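PDB 4ECO: uncharacterized protein from Bacteroides eggerthii DSM 20697, which is of unknown function but, as a leucine-rich repeat protein, probably binds other proteins. Local coordinates for residues A[199-207]-A[237-248]; A[375-384]-A[395-405]. All coordinates share one frame; numbering follows the deposited sequence.

Contact 1 of 2, residues A[199-207]-A[237-248]; sequences SKAVMRLTK and QYKTEDLKWDNL
Glu241 OE1 accepts a hydrogen bond from Arg204 NE at 2.7 Å, and the pair is also a salt bridge. The bond is nearly straight, 167° at the hydrogen. It uses the syn side of OE1 and runs close to the guanidinium plane. The carboxylate plane is clearly turned against it. The long arginine chain is extended from CG to NE, with CG anti to the backbone N (chi1 -159°), and it lies across one face of the Tyr238 ring. Arg204 CD sits over the middle of the Tyr238 ring, 3.4 Å from the centroid, as a CH-pi contact. The guanidinium continues over the rim near Tyr238 CE1, almost parallel to the ring at 10°. Its NH1 bonds to Gly102 O. Ala201 CB meets the edge of the same tyrosine.

Both segments connect successive strands, as expected in a leucine-rich repeat solenoid. Residues 199-207, with a 3-10 segment at 200-204, join strand 194-198 to strand 210-214. Residues 237-248 run from helix 233-238 toward strand 253-257 through a type I turn, Tyr238 to Glu241.

Selenomethionine Met203 covers Trp245. Met203 CG stands 3.5 Å from the centroid of the six-membered ring of Trp245, over the face, while SE lies above the five-membered ring in a Met-aromatic contact. Val202 CG1 touches the edge of the indole at Trp245 CH2, 4.1 Å away. Phe268 also meets the indole. Leu243 packs its CB against Met203 CB, and its CD2 reaches Arg204 CG at 3.8 Å. Leu248 CG lies against Leu205 O, and its methyls reach toward Val202 O and Met203 O.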
loop_
_atom_site.group_PDB
_atom_site.type_symbol
_atom_site.label_atom_id
_atom_site.label_comp_id
_atom_site.label_asym_id
_atom_site.label_seq_id
_atom_site.Cartn_x
_atom_site.Cartn_y
_atom_site.Cartn_z
ATOM N N SER A 199 -30.828 -11.985 1.839
ATOM C CA SER A 199 -32.179 -11.460 1.950
ATOM C C SER A 199 -32.241 -9.911 1.908
ATOM O O SER A 199 -31.380 -9.203 2.438
ATOM C CB SER A 199 -32.809 -11.955 3.251
ATOM O OG SER A 199 -34.062 -11.359 3.539
ATOM N N LYS A 200 -33.309 -9.416 1.286
ATOM C CA LYS A 200 -33.747 -8.036 1.178
ATOM C C LYS A 200 -33.876 -7.404 2.573
ATOM O O LYS A 200 -33.666 -6.200 2.727
ATOM C CB LYS A 200 -35.130 -8.097 0.497
ATOM C CG LYS A 200 -35.764 -6.800 0.045
ATOM C CD LYS A 200 -37.113 -7.095 -0.586
ATOM C CE LYS A 200 -37.858 -5.829 -0.938
ATOM N NZ LYS A 200 -39.154 -6.098 -1.635
ATOM N N ALA A 201 -34.212 -8.250 3.587
ATOM C CA ALA A 201 -34.508 -7.950 4.999
ATOM C C ALA A 201 -33.462 -7.082 5.694
ATOM O O ALA A 201 -33.817 -6.454 6.684
ATOM C CB ALA A 201 -34.681 -9.238 5.792
ATOM N N VAL A 202 -32.209 -7.007 5.173
ATOM C CA VAL A 202 -31.111 -6.192 5.707
ATOM C C VAL A 202 -31.580 -4.678 5.828
ATOM O O VAL A 202 -31.164 -3.985 6.764
ATOM C CB VAL A 202 -29.836 -6.388 4.836
ATOM C CG1 VAL A 202 -28.700 -5.456 5.251
ATOM C CG2 VAL A 202 -29.366 -7.831 4.915
HETATM N N MSE A 203 -32.531 -4.232 4.953
HETATM C CA MSE A 203 -33.152 -2.885 4.962
HETATM C C MSE A 203 -33.906 -2.580 6.265
HETATM O O MSE A 203 -34.318 -1.433 6.485
HETATM C CB MSE A 203 -34.165 -2.746 3.821
HETATM C CG MSE A 203 -33.622 -2.916 2.419
HETATM SE SE MSE A 203 -35.122 -2.635 1.202
HETATM C CE MSE A 203 -34.350 -3.318 -0.452
ATOM N N ARG A 204 -34.195 -3.626 7.068
ATOM C CA ARG A 204 -34.886 -3.463 8.335
ATOM C C ARG A 204 -33.893 -3.064 9.428
ATOM O O ARG A 204 -34.290 -2.398 10.390
ATOM C CB ARG A 204 -35.639 -4.741 8.716
ATOM C CG ARG A 204 -36.761 -4.498 9.724
ATOM C CD ARG A 204 -37.705 -5.668 9.736
ATOM N NE ARG A 204 -38.822 -5.502 10.664
ATOM C CZ ARG A 204 -38.821 -5.919 11.926
ATOM N NH1 ARG A 204 -37.758 -6.533 12.430
ATOM N NH2 ARG A 204 -39.888 -5.736 12.692
ATOM N N LEU A 205 -32.604 -3.428 9.267
ATOM C CA LEU A 205 -31.537 -3.149 10.242
ATOM C C LEU A 205 -31.079 -1.699 10.098
ATOM O O LEU A 205 -29.972 -1.420 9.635
ATOM C CB LEU A 205 -30.362 -4.142 10.065
ATOM C CG LEU A 205 -30.733 -5.613 9.792
ATOM C CD1 LEU A 205 -29.524 -6.422 9.428
ATOM C CD2 LEU A 205 -31.510 -6.236 10.940
ATOM N N THR A 206 -31.950 -0.768 10.509
ATOM C CA THR A 206 -31.733 0.678 10.381
ATOM C C THR A 206 -30.605 1.180 11.300
ATOM O O THR A 206 -30.207 2.339 11.157
ATOM C CB THR A 206 -33.040 1.466 10.649
ATOM O OG1 THR A 206 -33.493 1.233 11.986
ATOM C CG2 THR A 206 -34.152 1.127 9.647
ATOM N N LYS A 207 -30.069 0.325 12.210
ATOM C CA LYS A 207 -28.991 0.728 13.121
ATOM C C LYS A 207 -27.619 0.226 12.623
ATOM O O LYS A 207 -26.595 0.561 13.234
ATOM C CB LYS A 207 -29.265 0.233 14.559
ATOM C CG LYS A 207 -30.537 0.801 15.157
ATOM C CD LYS A 207 -30.597 0.673 16.656
ATOM C CE LYS A 207 -31.928 1.195 17.138
ATOM N NZ LYS A 207 -31.950 1.389 18.610
ATOM N N GLN A 237 -44.482 -10.260 7.199
ATOM C CA GLN A 237 -44.609 -9.133 8.124
ATOM C C GLN A 237 -43.980 -7.876 7.519
ATOM O O GLN A 237 -44.667 -6.853 7.425
ATOM C CB GLN A 237 -43.969 -9.453 9.492
ATOM C CG GLN A 237 -44.205 -8.377 10.565
ATOM C CD GLN A 237 -43.364 -8.533 11.813
ATOM O OE1 GLN A 237 -42.963 -9.636 12.223
ATOM N NE2 GLN A 237 -43.080 -7.411 12.456
ATOM N N TYR A 238 -42.683 -7.974 7.101
ATOM C CA TYR A 238 -41.836 -6.893 6.567
ATOM C C TYR A 238 -42.342 -6.369 5.226
ATOM O O TYR A 238 -42.023 -5.227 4.871
ATOM C CB TYR A 238 -40.379 -7.345 6.417
ATOM C CG TYR A 238 -39.716 -7.987 7.625
ATOM C CD1 TYR A 238 -40.293 -7.913 8.892
ATOM C CD2 TYR A 238 -38.505 -8.658 7.500
ATOM C CE1 TYR A 238 -39.709 -8.542 9.989
ATOM C CE2 TYR A 238 -37.908 -9.290 8.592
ATOM C CZ TYR A 238 -38.499 -9.206 9.841
ATOM O OH TYR A 238 -37.899 -9.808 10.922
ATOM N N LYS A 239 -43.168 -7.178 4.506
ATOM C CA LYS A 239 -43.833 -6.804 3.249
ATOM C C LYS A 239 -44.713 -5.582 3.433
ATOM O O LYS A 239 -44.869 -4.804 2.492
ATOM C CB LYS A 239 -44.691 -7.966 2.702
ATOM C CG LYS A 239 -44.013 -8.757 1.586
ATOM C CD LYS A 239 -44.840 -9.960 1.162
ATOM C CE LYS A 239 -44.139 -10.795 0.115
ATOM N NZ LYS A 239 -44.965 -11.952 -0.319
ATOM N N THR A 240 -45.278 -5.416 4.638
ATOM C CA THR A 240 -46.203 -4.334 4.986
ATOM C C THR A 240 -45.475 -3.195 5.714
ATOM O O THR A 240 -46.131 -2.248 6.178
ATOM C CB THR A 240 -47.354 -4.889 5.878
ATOM O OG1 THR A 240 -46.838 -5.277 7.151
ATOM C CG2 THR A 240 -48.105 -6.059 5.246
ATOM N N GLU A 241 -44.131 -3.287 5.826
ATOM C CA GLU A 241 -43.375 -2.323 6.612
ATOM C C GLU A 241 -42.749 -1.183 5.803
ATOM O O GLU A 241 -42.308 -0.216 6.436
ATOM C CB GLU A 241 -42.290 -3.029 7.427
ATOM C CG GLU A 241 -42.896 -3.621 8.685
ATOM C CD GLU A 241 -41.982 -4.325 9.662
ATOM O OE1 GLU A 241 -40.784 -3.969 9.736
ATOM O OE2 GLU A 241 -42.493 -5.191 10.407
ATOM N N ASP A 242 -42.749 -1.249 4.437
ATOM C CA ASP A 242 -42.193 -0.199 3.547
ATOM C C ASP A 242 -40.731 0.108 3.973
ATOM O O ASP A 242 -40.404 1.187 4.493
ATOM C CB ASP A 242 -43.089 1.080 3.521
ATOM C CG ASP A 242 -42.597 2.227 2.639
ATOM O OD1 ASP A 242 -41.861 1.954 1.655
ATOM O OD2 ASP A 242 -42.951 3.400 2.930
ATOM N N LEU A 243 -39.883 -0.917 3.804
ATOM C CA LEU A 243 -38.465 -0.867 4.115
ATOM C C LEU A 243 -37.726 -0.164 2.977
ATOM O O LEU A 243 -38.076 -0.320 1.795
ATOM C CB LEU A 243 -37.897 -2.272 4.363
ATOM C CG LEU A 243 -38.613 -3.188 5.378
ATOM C CD1 LEU A 243 -38.083 -4.585 5.276
ATOM C CD2 LEU A 243 -38.454 -2.701 6.808
ATOM N N LYS A 244 -36.743 0.659 3.339
ATOM C CA LYS A 244 -36.005 1.452 2.367
ATOM C C LYS A 244 -34.554 1.497 2.726
ATOM O O LYS A 244 -34.208 1.564 3.910
ATOM C CB LYS A 244 -36.569 2.894 2.309
ATOM C CG LYS A 244 -37.937 3.029 1.649
ATOM C CD LYS A 244 -38.642 4.331 2.023
ATOM C CE LYS A 244 -39.881 4.525 1.174
ATOM N NZ LYS A 244 -40.711 5.679 1.608
ATOM N N TRP A 245 -33.696 1.537 1.699
ATOM C CA TRP A 245 -32.256 1.684 1.895
ATOM C C TRP A 245 -31.933 3.066 2.469
ATOM O O TRP A 245 -30.944 3.202 3.189
ATOM C CB TRP A 245 -31.476 1.443 0.601
ATOM C CG TRP A 245 -31.397 -0.004 0.205
ATOM C CD1 TRP A 245 -31.913 -0.570 -0.923
ATOM C CD2 TRP A 245 -30.769 -1.072 0.936
ATOM N NE1 TRP A 245 -31.621 -1.916 -0.957
ATOM C CE2 TRP A 245 -30.938 -2.255 0.180
ATOM C CE3 TRP A 245 -30.092 -1.150 2.173
ATOM C CZ2 TRP A 245 -30.466 -3.501 0.619
ATOM C CZ3 TRP A 245 -29.601 -2.381 2.600
ATOM C CH2 TRP A 245 -29.778 -3.536 1.822
ATOM N N ASP A 246 -32.806 4.063 2.215
ATOM C CA ASP A 246 -32.635 5.419 2.717
ATOM C C ASP A 246 -32.669 5.483 4.245
ATOM O O ASP A 246 -32.058 6.377 4.812
ATOM C CB ASP A 246 -33.700 6.360 2.141
ATOM C CG ASP A 246 -33.396 7.834 2.397
ATOM O OD1 ASP A 246 -32.348 8.323 1.907
ATOM O OD2 ASP A 246 -34.205 8.500 3.098
ATOM N N ASN A 247 -33.319 4.513 4.902
ATOM C CA ASN A 247 -33.451 4.462 6.360
ATOM C C ASN A 247 -32.173 3.965 7.071
ATOM O O ASN A 247 -32.047 4.178 8.283
ATOM C CB ASN A 247 -34.637 3.589 6.747
ATOM C CG ASN A 247 -35.950 4.122 6.249
ATOM O OD1 ASN A 247 -36.754 3.376 5.702
ATOM N ND2 ASN A 247 -36.176 5.432 6.376
ATOM N N LEU A 248 -31.219 3.360 6.332
ATOM C CA LEU A 248 -29.946 2.913 6.891
ATOM C C LEU A 248 -28.958 4.101 6.892
ATOM O O LEU A 248 -27.972 4.167 6.135
ATOM C CB LEU A 248 -29.415 1.693 6.126
ATOM C CG LEU A 248 -29.855 0.322 6.679
ATOM C CD1 LEU A 248 -31.386 0.127 6.607
ATOM C CD2 LEU A 248 -29.140 -0.794 5.959
#

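Contact 2 of 2, residues A[375-384]-A[395-405]; sequences FTEQVENLSF and IFDAKSVSVMS
The backbones of 375-384 and 395-405 draw together toward their C-terminal parts, where Ser405 N donates a 2.7 Å hydrogen bond to Glu380 O. This bond is bent, 137° at the hydrogen, and the donor is tilted 15° from the carbonyl plane. Beside it, Ser405 OG rests against the chain of Glu380 at CG. Within the type I turn Thr376 to Val379, Glu377 CB touches Ser402 CB at 3.7 Å.

Next to these contacts the side chains are apolar. Selenomethionine Met404 lies alongside Val379, pointing the same way, with SE 3.6 Å from Val379 CG1. Leu382 CD1 reaches Met404 SE at 3.7 Å, crossing at a slant. Above the face of Phe375, Met404 SE makes a more distant Met-aromatic contact, 5.2 Å from the ring centroid.

These are neighbouring turns of a leucine-rich repeat solenoid. Strands 381-383 and 404-408 pair in parallel, and Leu382 and Met404 are buried between the turns. Residues 395-402 lead into strand 404-408 and include an Asx turn, where Lys399 N bonds to Asp397 OD1.

Phe375 and Phe396 have nearly parallel planes, 20° apart, but are slid so far that they barely overlap. Their closest atoms are Phe375 CZ and Phe396 CE1, at 3.6 Å. The edge of Phe375 also faces Ile395 O. Phe384 approaches Phe396 from the opposite direction, and its CE1 meets the edge of Phe396 at CZ, 4.2 Å away. The ring of Phe409 also meets that of Phe384, with the planes nearly parallel.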
loop_
_atom_site.group_PDB
_atom_site.type_symbol
_atom_site.label_atom_id
_atom_site.label_comp_id
_atom_site.label_asym_id
_atom_site.label_seq_id
_atom_site.Cartn_x
_atom_site.Cartn_y
_atom_site.Cartn_z
ATOM N N PHE A 375 -4.160 17.350 -2.045
ATOM C CA PHE A 375 -3.689 16.464 -0.983
ATOM C C PHE A 375 -3.858 17.084 0.419
ATOM O O PHE A 375 -3.680 18.283 0.597
ATOM C CB PHE A 375 -2.206 16.082 -1.198
ATOM C CG PHE A 375 -1.845 15.442 -2.525
ATOM C CD1 PHE A 375 -1.975 14.071 -2.715
ATOM C CD2 PHE A 375 -1.352 16.212 -3.577
ATOM C CE1 PHE A 375 -1.668 13.491 -3.951
ATOM C CE2 PHE A 375 -1.030 15.625 -4.803
ATOM C CZ PHE A 375 -1.188 14.271 -4.980
ATOM N N THR A 376 -4.156 16.239 1.412
ATOM C CA THR A 376 -4.265 16.621 2.825
ATOM C C THR A 376 -2.841 16.752 3.411
ATOM O O THR A 376 -1.916 16.121 2.894
ATOM C CB THR A 376 -5.125 15.600 3.617
ATOM O OG1 THR A 376 -4.351 14.455 3.996
ATOM C CG2 THR A 376 -6.392 15.180 2.883
ATOM N N GLU A 377 -2.664 17.521 4.509
ATOM C CA GLU A 377 -1.358 17.708 5.169
ATOM C C GLU A 377 -0.897 16.419 5.885
ATOM O O GLU A 377 0.209 16.381 6.429
ATOM C CB GLU A 377 -1.404 18.869 6.190
ATOM C CG GLU A 377 -2.076 20.157 5.720
ATOM C CD GLU A 377 -3.561 20.265 6.028
ATOM O OE1 GLU A 377 -4.256 19.220 6.085
ATOM O OE2 GLU A 377 -4.035 21.415 6.192
ATOM N N GLN A 378 -1.727 15.356 5.846
ATOM C CA GLN A 378 -1.478 14.088 6.537
ATOM C C GLN A 378 -0.880 12.995 5.611
ATOM O O GLN A 378 -0.635 11.878 6.089
ATOM C CB GLN A 378 -2.789 13.548 7.185
ATOM C CG GLN A 378 -3.757 14.592 7.769
ATOM C CD GLN A 378 -3.105 15.610 8.681
ATOM O OE1 GLN A 378 -2.205 15.300 9.482
ATOM N NE2 GLN A 378 -3.546 16.864 8.556
ATOM N N VAL A 379 -0.640 13.311 4.307
ATOM C CA VAL A 379 -0.070 12.382 3.312
ATOM C C VAL A 379 1.310 11.907 3.755
ATOM O O VAL A 379 2.202 12.716 4.031
ATOM C CB VAL A 379 0.018 12.991 1.894
ATOM C CG1 VAL A 379 0.710 12.041 0.927
ATOM C CG2 VAL A 379 -1.349 13.392 1.373
ATOM N N GLU A 380 1.475 10.601 3.822
ATOM C CA GLU A 380 2.767 10.033 4.185
ATOM C C GLU A 380 3.441 9.562 2.896
ATOM O O GLU A 380 4.400 10.195 2.458
ATOM C CB GLU A 380 2.638 8.893 5.229
ATOM C CG GLU A 380 3.955 8.595 5.929
ATOM C CD GLU A 380 4.143 7.268 6.645
ATOM O OE1 GLU A 380 3.230 6.412 6.586
ATOM O OE2 GLU A 380 5.222 7.083 7.258
ATOM N N ASN A 381 2.894 8.492 2.258
ATOM C CA ASN A 381 3.435 7.896 1.035
ATOM C C ASN A 381 2.390 7.777 -0.072
ATOM O O ASN A 381 1.218 7.460 0.196
ATOM C CB ASN A 381 4.013 6.496 1.320
ATOM C CG ASN A 381 5.222 6.454 2.221
ATOM O OD1 ASN A 381 6.168 7.226 2.084
ATOM N ND2 ASN A 381 5.251 5.503 3.129
ATOM N N LEU A 382 2.845 8.012 -1.330
ATOM C CA LEU A 382 2.060 7.873 -2.575
ATOM C C LEU A 382 2.773 6.963 -3.534
ATOM O O LEU A 382 4.016 6.873 -3.489
ATOM C CB LEU A 382 1.796 9.207 -3.274
ATOM C CG LEU A 382 1.161 10.338 -2.500
ATOM C CD1 LEU A 382 1.221 11.592 -3.321
ATOM C CD2 LEU A 382 -0.268 10.001 -2.080
ATOM N N SER A 383 2.005 6.292 -4.421
ATOM C CA SER A 383 2.609 5.406 -5.403
ATOM C C SER A 383 1.944 5.456 -6.780
ATOM O O SER A 383 0.724 5.292 -6.927
ATOM C CB SER A 383 2.608 3.970 -4.924
ATOM O OG SER A 383 3.357 3.201 -5.853
ATOM N N PHE A 384 2.813 5.624 -7.792
ATOM C CA PHE A 384 2.516 5.624 -9.213
ATOM C C PHE A 384 3.394 4.575 -9.874
ATOM O O PHE A 384 3.561 4.569 -11.097
ATOM C CB PHE A 384 2.754 7.010 -9.808
ATOM C CG PHE A 384 1.980 8.120 -9.149
ATOM C CD1 PHE A 384 2.500 8.796 -8.042
ATOM C CD2 PHE A 384 0.745 8.529 -9.659
ATOM C CE1 PHE A 384 1.794 9.847 -7.445
ATOM C CE2 PHE A 384 0.042 9.588 -9.066
ATOM C CZ PHE A 384 0.584 10.250 -7.975
ATOM N N ILE A 395 1.793 18.024 -10.152
ATOM C CA ILE A 395 0.586 18.104 -9.321
ATOM C C ILE A 395 0.954 18.346 -7.831
ATOM O O ILE A 395 0.100 18.220 -6.930
ATOM C CB ILE A 395 -0.321 16.829 -9.484
ATOM C CG1 ILE A 395 0.378 15.523 -9.019
ATOM C CG2 ILE A 395 -0.900 16.710 -10.922
ATOM C CD1 ILE A 395 -0.581 14.353 -8.827
ATOM N N PHE A 396 2.212 18.735 -7.593
ATOM C CA PHE A 396 2.729 18.962 -6.245
ATOM C C PHE A 396 3.308 20.354 -6.134
ATOM O O PHE A 396 3.319 21.091 -7.130
ATOM C CB PHE A 396 3.801 17.905 -5.886
ATOM C CG PHE A 396 3.455 16.503 -6.313
ATOM C CD1 PHE A 396 2.566 15.728 -5.566
ATOM C CD2 PHE A 396 4.007 15.959 -7.467
ATOM C CE1 PHE A 396 2.234 14.427 -5.969
ATOM C CE2 PHE A 396 3.679 14.659 -7.874
ATOM C CZ PHE A 396 2.794 13.897 -7.120
ATOM N N ASP A 397 3.754 20.733 -4.917
ATOM C CA ASP A 397 4.385 22.028 -4.691
ATOM C C ASP A 397 5.491 21.881 -3.668
ATOM O O ASP A 397 5.233 21.501 -2.527
ATOM C CB ASP A 397 3.368 23.097 -4.244
ATOM C CG ASP A 397 3.825 24.542 -4.417
ATOM O OD1 ASP A 397 5.038 24.765 -4.670
ATOM O OD2 ASP A 397 2.968 25.448 -4.325
ATOM N N ALA A 398 6.724 22.200 -4.075
ATOM C CA ALA A 398 7.883 22.165 -3.190
ATOM C C ALA A 398 7.699 23.180 -2.064
ATOM O O ALA A 398 8.166 22.953 -0.943
ATOM C CB ALA A 398 9.151 22.452 -3.978
ATOM N N LYS A 399 6.949 24.266 -2.353
ATOM C CA LYS A 399 6.681 25.361 -1.423
ATOM C C LYS A 399 5.660 24.965 -0.321
ATOM O O LYS A 399 5.542 25.707 0.652
ATOM C CB LYS A 399 6.192 26.628 -2.165
ATOM C CG LYS A 399 7.019 27.098 -3.371
ATOM C CD LYS A 399 8.460 27.523 -3.084
ATOM C CE LYS A 399 9.248 27.844 -4.339
ATOM N NZ LYS A 399 9.592 26.625 -5.133
ATOM N N SER A 400 4.959 23.820 -0.445
ATOM C CA SER A 400 4.005 23.398 0.587
ATOM C C SER A 400 4.719 23.123 1.919
ATOM O O SER A 400 5.813 22.554 1.928
ATOM C CB SER A 400 3.221 22.165 0.147
ATOM O OG SER A 400 2.346 21.726 1.179
ATOM N N VAL A 401 4.093 23.526 3.039
ATOM C CA VAL A 401 4.647 23.390 4.393
ATOM C C VAL A 401 4.653 21.919 4.829
ATOM O O VAL A 401 5.609 21.491 5.478
ATOM C CB VAL A 401 3.926 24.279 5.439
ATOM C CG1 VAL A 401 4.192 25.749 5.168
ATOM C CG2 VAL A 401 2.423 24.004 5.492
ATOM N N SER A 402 3.599 21.163 4.492
ATOM C CA SER A 402 3.496 19.747 4.832
ATOM C C SER A 402 4.371 18.943 3.884
ATOM O O SER A 402 4.214 19.042 2.666
ATOM C CB SER A 402 2.042 19.272 4.796
ATOM O OG SER A 402 1.287 19.898 3.766
ATOM N N VAL A 403 5.334 18.189 4.442
ATOM C CA VAL A 403 6.280 17.419 3.641
ATOM C C VAL A 403 5.921 15.955 3.733
ATOM O O VAL A 403 5.862 15.388 4.833
ATOM C CB VAL A 403 7.773 17.674 4.026
ATOM C CG1 VAL A 403 8.729 16.832 3.170
ATOM C CG2 VAL A 403 8.117 19.145 3.896
HETATM N N MSE A 404 5.692 15.344 2.558
HETATM C CA MSE A 404 5.397 13.919 2.423
HETATM C C MSE A 404 6.653 13.097 2.724
HETATM O O MSE A 404 7.776 13.608 2.597
HETATM C CB MSE A 404 4.873 13.619 1.010
HETATM C CG MSE A 404 3.631 14.452 0.617
HETATM SE SE MSE A 404 2.929 13.977 -1.140
HETATM C CE MSE A 404 4.198 14.911 -2.229
ATOM N N SER A 405 6.468 11.847 3.169
ATOM C CA SER A 405 7.580 10.948 3.504
ATOM C C SER A 405 8.317 10.498 2.226
ATOM O O SER A 405 9.502 10.801 2.091
ATOM C CB SER A 405 7.099 9.735 4.302
ATOM O OG SER A 405 6.996 9.984 5.699
#

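In the fold
Contact 1 closes before contact 2 opens, so the two follow one another along the chain. Their centres are about 43 Å apart and their nearest atoms about 24 Å apart, so they do not touch. The centre of contact 1 is about 37 Å, and that of contact 2 about 16 Å, from the centre of the chain. The run of parallel strands connects them: 210-214, 253-257, 277-279, 309-311, 334-336, 354-359, 381-383 and 404-408 pair in succession. Contact 1 joins connecting segments around the first of these strands, and contact 2 joins successive turns further on. Both join nearby parts of the chain within one elongated solenoid, consistent with the leucine-rich repeat architecture.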